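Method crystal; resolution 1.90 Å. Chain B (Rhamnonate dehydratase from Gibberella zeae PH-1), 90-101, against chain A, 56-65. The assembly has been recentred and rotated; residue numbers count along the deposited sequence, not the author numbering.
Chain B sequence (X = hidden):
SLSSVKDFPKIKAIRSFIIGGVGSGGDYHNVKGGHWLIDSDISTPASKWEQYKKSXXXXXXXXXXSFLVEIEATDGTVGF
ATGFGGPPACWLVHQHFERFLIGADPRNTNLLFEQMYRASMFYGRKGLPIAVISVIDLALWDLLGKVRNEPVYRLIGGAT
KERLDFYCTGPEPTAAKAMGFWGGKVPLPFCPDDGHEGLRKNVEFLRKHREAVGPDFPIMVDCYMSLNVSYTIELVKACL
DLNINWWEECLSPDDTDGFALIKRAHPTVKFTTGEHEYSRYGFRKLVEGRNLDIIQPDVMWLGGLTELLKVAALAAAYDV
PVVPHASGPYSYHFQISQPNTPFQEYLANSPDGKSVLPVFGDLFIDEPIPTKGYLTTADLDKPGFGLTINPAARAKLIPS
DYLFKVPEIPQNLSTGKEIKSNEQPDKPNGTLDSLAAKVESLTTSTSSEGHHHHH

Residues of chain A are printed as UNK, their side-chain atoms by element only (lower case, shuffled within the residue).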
ATOM      1  N   CYS B  90     -40.421 -19.267  -9.618  1.00 13.01           N
ATOM      2  CA  CYS B  90     -41.237 -19.615 -10.779  1.00 13.25           C
ATOM      3  C   CYS B  90     -41.850 -18.363 -11.386  1.00 13.55           C
ATOM      4  O   CYS B  90     -41.937 -18.233 -12.612  1.00 13.35           O
ATOM      5  CB  CYS B  90     -42.349 -20.593 -10.381  1.00 13.89           C
ATOM      6  SG  CYS B  90     -41.756 -22.250  -9.973  1.00 14.07           S
ATOM      7  N   TRP B  91     -42.265 -17.439 -10.524  1.00 12.35           N
ATOM      8  CA  TRP B  91     -42.869 -16.194 -10.982  1.00 14.12           C
ATOM      9  C   TRP B  91     -41.895 -15.438 -11.885  1.00 13.77           C
ATOM     10  O   TRP B  91     -42.264 -14.975 -12.961  1.00 14.55           O
ATOM     11  CB  TRP B  91     -43.241 -15.311  -9.788  1.00 15.13           C
ATOM     12  CG  TRP B  91     -44.165 -14.184 -10.151  1.00 14.39           C
ATOM     13  CD1 TRP B  91     -45.531 -14.214 -10.153  1.00 14.95           C
ATOM     14  CD2 TRP B  91     -43.791 -12.875 -10.604  1.00 13.84           C
ATOM     15  NE1 TRP B  91     -46.031 -13.005 -10.580  1.00 14.81           N
ATOM     16  CE2 TRP B  91     -44.984 -12.165 -10.865  1.00 15.55           C
ATOM     17  CE3 TRP B  91     -42.563 -12.233 -10.819  1.00 14.54           C
ATOM     18  CZ2 TRP B  91     -44.987 -10.843 -11.329  1.00 13.86           C
ATOM     19  CZ3 TRP B  91     -42.566 -10.918 -11.282  1.00 13.99           C
ATOM     20  CH2 TRP B  91     -43.772 -10.239 -11.532  1.00 13.53           C
ATOM     21  N   LEU B  92     -40.647 -15.320 -11.438  1.00 13.51           N
ATOM     22  CA  LEU B  92     -39.619 -14.620 -12.203  1.00 13.26           C
ATOM     23  C   LEU B  92     -39.258 -15.349 -13.488  1.00 12.38           C
ATOM     24  O   LEU B  92     -38.989 -14.720 -14.512  1.00  9.79           O
ATOM     25  CB  LEU B  92     -38.360 -14.437 -11.349  1.00 14.27           C
ATOM     26  CG  LEU B  92     -38.494 -13.416 -10.221  1.00 12.94           C
ATOM     27  CD1 LEU B  92     -37.263 -13.472  -9.332  1.00 13.26           C
ATOM     28  CD2 LEU B  92     -38.671 -12.022 -10.815  1.00 11.99           C
ATOM     29  N   VAL B  93     -39.240 -16.677 -13.429  1.00 11.99           N
ATOM     30  CA  VAL B  93     -38.916 -17.485 -14.599  1.00 13.26           C
ATOM     31  C   VAL B  93     -39.743 -17.064 -15.809  1.00 13.26           C
ATOM     32  O   VAL B  93     -39.208 -16.796 -16.887  1.00 11.84           O
ATOM     33  CB  VAL B  93     -39.192 -18.987 -14.337  1.00 13.56           C
ATOM     34  CG1 VAL B  93     -39.226 -19.749 -15.652  1.00 14.55           C
ATOM     35  CG2 VAL B  93     -38.119 -19.568 -13.429  1.00 10.25           C
ATOM     36  N   HIS B  94     -41.053 -16.998 -15.614  1.00 12.63           N
ATOM     37  CA  HIS B  94     -41.968 -16.661 -16.695  1.00 14.69           C
ATOM     38  C   HIS B  94     -42.178 -15.179 -16.941  1.00 14.32           C
ATOM     39  O   HIS B  94     -42.203 -14.738 -18.091  1.00 16.74           O
ATOM     40  CB  HIS B  94     -43.309 -17.352 -16.444  1.00 14.80           C
ATOM     41  CG  HIS B  94     -43.207 -18.844 -16.402  1.00 14.36           C
ATOM     42  ND1 HIS B  94     -42.963 -19.604 -17.525  1.00 14.93           N
ATOM     43  CD2 HIS B  94     -43.260 -19.713 -15.364  1.00 14.57           C
ATOM     44  CE1 HIS B  94     -42.867 -20.877 -17.182  1.00 14.84           C
ATOM     45  NE2 HIS B  94     -43.043 -20.970 -15.877  1.00 14.23           N
ATOM     46  N   GLN B  95     -42.324 -14.403 -15.876  1.00 14.66           N
ATOM     47  CA  GLN B  95     -42.538 -12.969 -16.037  1.00 15.54           C
ATOM     48  C   GLN B  95     -41.335 -12.236 -16.619  1.00 15.75           C
ATOM     49  O   GLN B  95     -41.493 -11.315 -17.420  1.00 16.72           O
ATOM     50  CB  GLN B  95     -42.915 -12.324 -14.700  1.00 16.50           C
ATOM     51  CG  GLN B  95     -44.331 -12.614 -14.233  1.00 20.26           C
ATOM     52  CD  GLN B  95     -45.377 -12.227 -15.264  1.00 24.17           C
ATOM     53  OE1 GLN B  95     -45.680 -12.994 -16.177  1.00 28.31           O
ATOM     54  NE2 GLN B  95     -45.921 -11.024 -15.131  1.00 25.42           N
ATOM     55  N   HIS B  96     -40.130 -12.650 -16.244  1.00 13.66           N
ATOM     56  CA  HIS B  96     -38.950 -11.956 -16.738  1.00 12.87           C
ATOM     57  C   HIS B  96     -38.028 -12.684 -17.714  1.00 13.52           C
ATOM     58  O   HIS B  96     -37.758 -12.185 -18.805  1.00 13.88           O
ATOM     59  CB  HIS B  96     -38.111 -11.464 -15.551  1.00 12.83           C
ATOM     60  CG  HIS B  96     -37.117 -10.401 -15.908  1.00 13.32           C
ATOM     61  ND1 HIS B  96     -36.230  -9.876 -14.993  1.00 14.02           N
ATOM     62  CD2 HIS B  96     -36.883  -9.752 -17.074  1.00 12.48           C
ATOM     63  CE1 HIS B  96     -35.493  -8.950 -15.580  1.00 14.92           C
ATOM     64  NE2 HIS B  96     -35.869  -8.855 -16.843  1.00 14.95           N
ATOM     65  N   PHE B  97     -37.549 -13.862 -17.332  1.00 13.14           N
ATOM     66  CA  PHE B  97     -36.584 -14.574 -18.162  1.00 13.71           C
ATOM     67  C   PHE B  97     -37.043 -15.325 -19.405  1.00 12.29           C
ATOM     68  O   PHE B  97     -36.263 -15.482 -20.346  1.00 12.89           O
ATOM     69  CB  PHE B  97     -35.752 -15.498 -17.265  1.00 14.15           C
ATOM     70  CG  PHE B  97     -35.076 -14.771 -16.133  1.00 14.85           C
ATOM     71  CD1 PHE B  97     -34.205 -13.714 -16.394  1.00 14.68           C
ATOM     72  CD2 PHE B  97     -35.345 -15.104 -14.812  1.00 13.52           C
ATOM     73  CE1 PHE B  97     -33.617 -12.998 -15.354  1.00 15.56           C
ATOM     74  CE2 PHE B  97     -34.761 -14.395 -13.764  1.00 13.24           C
ATOM     75  CZ  PHE B  97     -33.896 -13.339 -14.035  1.00 13.28           C
ATOM     76  N   GLU B  98     -38.293 -15.769 -19.439  1.00 13.57           N
ATOM     77  CA  GLU B  98     -38.777 -16.511 -20.600  1.00 14.00           C
ATOM     78  C   GLU B  98     -38.565 -15.779 -21.928  1.00 13.88           C
ATOM     79  O   GLU B  98     -38.279 -16.412 -22.948  1.00 13.82           O
ATOM     80  CB  GLU B  98     -40.262 -16.849 -20.438  1.00 15.83           C
ATOM     81  CG  GLU B  98     -40.751 -17.891 -21.440  1.00 19.36           C
ATOM     82  CD  GLU B  98     -42.178 -18.352 -21.180  1.00 21.37           C
ATOM     83  OE1 GLU B  98     -42.600 -18.370 -20.005  1.00 20.43           O
ATOM     84  OE2 GLU B  98     -42.868 -18.718 -22.156  1.00 21.98           O
ATOM     85  N   ARG B  99     -38.695 -14.454 -21.914  1.00 12.83           N
ATOM     86  CA  ARG B  99     -38.539 -13.649 -23.128  1.00 13.34           C
ATOM     87  C   ARG B  99     -37.194 -13.831 -23.825  1.00 13.48           C
ATOM     88  O   ARG B  99     -37.093 -13.693 -25.048  1.00 12.73           O
ATOM     89  CB  ARG B  99     -38.754 -12.161 -22.810  1.00 15.45           C
ATOM     90  CG  ARG B  99     -37.635 -11.499 -22.002  1.00 12.81           C
ATOM     91  CD  ARG B  99     -38.037 -10.083 -21.588  1.00 12.89           C
ATOM     92  NE  ARG B  99     -39.037 -10.101 -20.524  1.00 11.44           N
ATOM     93  CZ  ARG B  99     -39.761  -9.050 -20.150  1.00 14.50           C
ATOM     94  NH1 ARG B  99     -39.609  -7.877 -20.756  1.00 14.19           N
ATOM     95  NH2 ARG B  99     -40.636  -9.172 -19.161  1.00 15.17           N
ATOM     96  N   PHE B 100     -36.163 -14.153 -23.054  1.00 12.99           N
ATOM     97  CA  PHE B 100     -34.824 -14.340 -23.606  1.00 14.13           C
ATOM     98  C   PHE B 100     -34.592 -15.744 -24.154  1.00 14.70           C
ATOM     99  O   PHE B 100     -33.718 -15.952 -24.996  1.00 14.95           O
ATOM    100  CB  PHE B 100     -33.774 -14.073 -22.523  1.00 12.54           C
ATOM    101  CG  PHE B 100     -33.903 -12.727 -21.874  1.00 13.32           C
ATOM    102  CD1 PHE B 100     -33.550 -11.574 -22.563  1.00 13.29           C
ATOM    103  CD2 PHE B 100     -34.407 -12.612 -20.582  1.00 12.10           C
ATOM    104  CE1 PHE B 100     -33.696 -10.319 -21.976  1.00 14.87           C
ATOM    105  CE2 PHE B 100     -34.558 -11.362 -19.986  1.00 13.71           C
ATOM    106  CZ  PHE B 100     -34.202 -10.214 -20.685  1.00 14.07           C
ATOM    107  N   LEU B 101     -35.386 -16.698 -23.679  1.00 14.82           N
ATOM    108  CA  LEU B 101     -35.227 -18.100 -24.053  1.00 15.65           C
ATOM    109  C   LEU B 101     -35.972 -18.629 -25.278  1.00 16.03           C
ATOM    110  O   LEU B 101     -35.383 -19.307 -26.118  1.00 15.42           O
ATOM    111  CB  LEU B 101     -35.582 -18.967 -22.844  1.00 14.54           C
ATOM    112  CG  LEU B 101     -34.856 -18.587 -21.548  1.00 15.38           C
ATOM    113  CD1 LEU B 101     -35.396 -19.417 -20.387  1.00 15.81           C
ATOM    114  CD2 LEU B 101     -33.360 -18.805 -21.719  1.00 15.52           C
TER
ATOM    115  N   UNK A  56     -36.920   0.179 -22.667  1.00 19.18           N
ATOM    116  CA  UNK A  56     -36.423  -0.394 -21.424  1.00 18.62           C
ATOM    117  C   UNK A  56     -37.367  -1.488 -20.932  1.00 17.42           C
ATOM    118  O   UNK A  56     -36.967  -2.365 -20.161  1.00 16.63           O
ATOM    119  c   UNK A  56     -35.087   1.652 -20.703  1.00 19.81           C
ATOM    120  n   UNK A  56     -33.399   3.633 -17.252  1.00 21.03           N
ATOM    121  c   UNK A  56     -34.351   2.181 -19.472  1.00 20.55           C
ATOM    122  n   UNK A  56     -35.332   4.868 -17.172  1.00 23.23           N
ATOM    123  c   UNK A  56     -36.224   0.690 -20.356  1.00 17.09           C
ATOM    124  n   UNK A  56     -35.081   3.239 -18.778  1.00 21.38           N
ATOM    125  c   UNK A  56     -34.606   3.910 -17.733  1.00 20.94           C
ATOM    126  N   UNK A  57     -38.616  -1.452 -21.391  1.00 17.59           N
ATOM    127  CA  UNK A  57     -39.578  -2.475 -20.998  1.00 17.51           C
ATOM    128  C   UNK A  57     -39.299  -3.766 -21.767  1.00 17.49           C
ATOM    129  O   UNK A  57     -39.629  -4.858 -21.301  1.00 16.77           O
ATOM    130  c   UNK A  57     -41.041  -2.035 -21.270  1.00 20.50           C
ATOM    131  c   UNK A  57     -41.409  -0.842 -20.394  1.00 20.35           C
ATOM    132  o   UNK A  57     -41.196  -1.684 -22.650  1.00 21.02           O
ATOM    133  N   UNK A  58     -38.673  -3.641 -22.936  1.00 15.00           N
ATOM    134  CA  UNK A  58     -38.360  -4.808 -23.754  1.00 16.28           C
ATOM    135  C   UNK A  58     -37.573  -5.843 -22.953  1.00 16.17           C
ATOM    136  O   UNK A  58     -37.875  -7.040 -23.015  1.00 14.40           O
ATOM    137  c   UNK A  58     -37.566  -4.399 -24.999  1.00 15.81           C
ATOM    138  o   UNK A  58     -36.285  -3.897 -24.659  1.00 17.68           O
ATOM    139  N   UNK A  59     -36.577  -5.388 -22.195  1.00 14.68           N
ATOM    140  CA  UNK A  59     -35.784  -6.310 -21.390  1.00 15.76           C
ATOM    141  C   UNK A  59     -36.335  -6.526 -19.981  1.00 16.44           C
ATOM    142  O   UNK A  59     -35.765  -7.283 -19.196  1.00 16.43           O
ATOM    143  c   UNK A  59     -33.562  -2.559 -19.770  1.00 14.27           C
ATOM    144  c   UNK A  59     -33.417  -2.296 -17.417  1.00 13.73           C
ATOM    145  c   UNK A  59     -33.832  -3.413 -21.817  1.00 14.98           C
ATOM    146  c   UNK A  59     -34.303  -5.886 -21.334  1.00 15.41           C
ATOM    147  c   UNK A  59     -33.337  -1.729 -18.666  1.00 12.30           C
ATOM    148  c   UNK A  59     -33.715  -3.660 -17.250  1.00 12.09           C
ATOM    149  c   UNK A  59     -33.864  -3.934 -19.638  1.00 13.89           C
ATOM    150  n   UNK A  59     -33.547  -2.270 -21.110  1.00 14.04           N
ATOM    151  c   UNK A  59     -34.030  -4.460 -20.962  1.00 14.13           C
ATOM    152  c   UNK A  59     -33.942  -4.489 -18.355  1.00 14.89           C
ATOM    153  N   UNK A  60     -37.437  -5.850 -19.660  1.00 15.99           N
ATOM    154  CA  UNK A  60     -38.078  -6.051 -18.369  1.00 16.04           C
ATOM    155  C   UNK A  60     -37.930  -5.073 -17.217  1.00 16.41           C
ATOM    156  O   UNK A  60     -38.165  -5.455 -16.074  1.00 17.51           O
ATOM    157  N   UNK A  61     -37.576  -3.821 -17.483  1.00 16.67           N
ATOM    158  CA  UNK A  61     -37.420  -2.867 -16.388  1.00 16.10           C
ATOM    159  C   UNK A  61     -38.712  -2.705 -15.573  1.00 16.29           C
ATOM    160  O   UNK A  61     -38.682  -2.284 -14.416  1.00 14.10           O
ATOM    161  c   UNK A  61     -35.726   0.638 -16.211  1.00 17.40           C
ATOM    162  c   UNK A  61     -38.175  -0.750 -17.531  1.00 18.92           C
ATOM    163  c   UNK A  61     -36.979  -1.481 -16.913  1.00 17.66           C
ATOM    164  c   UNK A  61     -36.395  -0.654 -15.764  1.00 17.66           C
ATOM    165  N   UNK A  62     -39.839  -3.066 -16.176  1.00 15.88           N
ATOM    166  CA  UNK A  62     -41.141  -2.934 -15.526  1.00 17.57           C
ATOM    167  C   UNK A  62     -41.747  -4.280 -15.127  1.00 17.44           C
ATOM    168  O   UNK A  62     -42.933  -4.364 -14.808  1.00 18.80           O
ATOM    169  n   UNK A  62     -43.561  -2.875 -18.306  1.00 20.31           N
ATOM    170  c   UNK A  62     -42.369  -3.034 -17.739  1.00 20.10           C
ATOM    171  c   UNK A  62     -42.100  -2.223 -16.482  1.00 18.27           C
ATOM    172  o   UNK A  62     -41.509  -3.791 -18.201  1.00 19.70           O
ATOM    173  N   UNK A  63     -40.932  -5.328 -15.125  1.00 17.62           N
ATOM    174  CA  UNK A  63     -41.421  -6.667 -14.813  1.00 16.13           C
ATOM    175  C   UNK A  63     -41.992  -6.903 -13.413  1.00 16.42           C
ATOM    176  O   UNK A  63     -42.916  -7.701 -13.251  1.00 16.84           O
ATOM    177  c   UNK A  63     -40.926  -9.119 -15.087  1.00 17.72           C
ATOM    178  c   UNK A  63     -40.317  -7.728 -15.075  1.00 18.44           C
ATOM    179  c   UNK A  63     -39.219  -7.621 -14.021  1.00 16.14           C
ATOM    180  N   UNK A  64     -41.464  -6.221 -12.404  1.00 16.36           N
ATOM    181  CA  UNK A  64     -41.932  -6.430 -11.034  1.00 16.99           C
ATOM    182  C   UNK A  64     -43.255  -5.774 -10.652  1.00 17.97           C
ATOM    183  O   UNK A  64     -44.111  -6.411 -10.042  1.00 19.71           O
ATOM    184  c   UNK A  64     -39.552  -6.799 -10.105  1.00 19.58           C
ATOM    185  c   UNK A  64     -39.848  -8.256  -9.793  1.00 20.98           C
ATOM    186  c   UNK A  64     -38.541  -6.236  -9.125  1.00 21.50           C
ATOM    187  c   UNK A  64     -40.851  -5.992 -10.040  1.00 17.75           C
ATOM    188  N   UNK A  65     -43.424  -4.506 -11.000  1.00 16.60           N
ATOM    189  CA  UNK A  65     -44.649  -3.816 -10.640  1.00 16.71           C
ATOM    190  C   UNK A  65     -44.530  -3.252  -9.236  1.00 17.02           C
ATOM    191  O   UNK A  65     -43.493  -3.402  -8.584  1.00 16.65           O
TER
HETATM  192  O   HOH W   1     -41.806  -6.435 -19.248  1.00 24.35           O

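Position 56 carries seven side-chain atoms: three carbons, a nitrogen, then a carbon bearing two further nitrogens. That guanidinium is arginine, Arg56(A); it is out of reach of the helix of chain B and is hydrogen-bonded elsewhere in the structure.

Position 57 has one carbon bearing an oxygen and a carbon, the branched pattern of threonine. The CA-to-CB bond of Thr57(A) points away, but its backbone O lies 3.1 Å from NH1 of Arg99(B), near the guanidinium plane.

At position 58 a single carbon leads to one oxygen, which is serine. The CA-to-CB bond of Ser58(A) also points away, so its contribution is again backbone: NH1 of Arg99(B) donates to O of Ser58(A) at 3.0 Å, with an N-H...acceptor angle of 163°.

Position 59 has ten side-chain atoms, a carbon followed by fused five- and six-membered rings holding eight carbons and one nitrogen: tryptophan. The CA-to-CB bond points away, and CB of Trp59(A) sits 4.4 Å from CZ of Phe100(B). The carbonyl does more. O of Trp59(A) accepts a hydrogen bond from NE2 of His96(B) at 2.8 Å (146°), lying near the plane of the imidazole, as a ring N-H requires.

Position 60 has no side-chain atoms and is glycine. Its phi/psi of 102/22° would jam a CB against the preceding carbonyl O, and an ideal CB would stand 2.5 Å from NE2 of His96(B), a clash. The bare CA of Gly60(A) instead lies over one face of the Arg99(B) guanidinium.

Position 61 shows four carbons, forked at the first with one arm two carbons long: isoleucine. The CA-to-CB bond of Ile61(A) points away, and the residue makes no contact with the helix.

Position 62 has two carbons, the second carrying an oxygen and a nitrogen. The amide fits asparagine, and Asn62(A) reaches chain B through water 1, which donates to its OD1 at 2.9 Å and accepts from NH2 of Arg99(B) at 3.0 Å.

Position 63 has one carbon bearing two others, hence valine. The CA-to-CB bond of Val63(A) points toward the helix, and the residue is covered most, 92 Å². Its CG1 lies 4.0 Å from the centroid of the His96(B) ring, 19° off the normal, a CH-pi contact; its CG2 is 3.8 Å from CB of Gln95(B).

Position 64 has four carbons forked at the second, so it is leucine. Although its CA-to-CB bond points away, CD2 of Leu64(A) returns to within 4.1 Å of both CZ3 of Trp91(B) and CD2 of Leu92(B).

Position 65, without side-chain atoms, is glycine; Gly65(A), at phi/psi 85/-179°, touches nothing here.

The contact, burying 432 Å² in all, joins polar and apolar parts. The turn from Thr57(A) to Gly60(A) presents the carbonyls of Ser58(A) and Trp59(A) to Arg99(B) and His96(B); the turn from Gly60(A) to Val63(A) sets Val63(A) against the helix. Within the helix, NH2 of Arg99(B) donates to O of Gln95(B) at 2.9 Å, helping to hold the guanidinium in place. Val63(A) and Leu64(A) supply most of the apolar packing, with CB of Trp59(A) against Phe100(B) adding to it.

Chain A (56-65) RTSWGINVLG
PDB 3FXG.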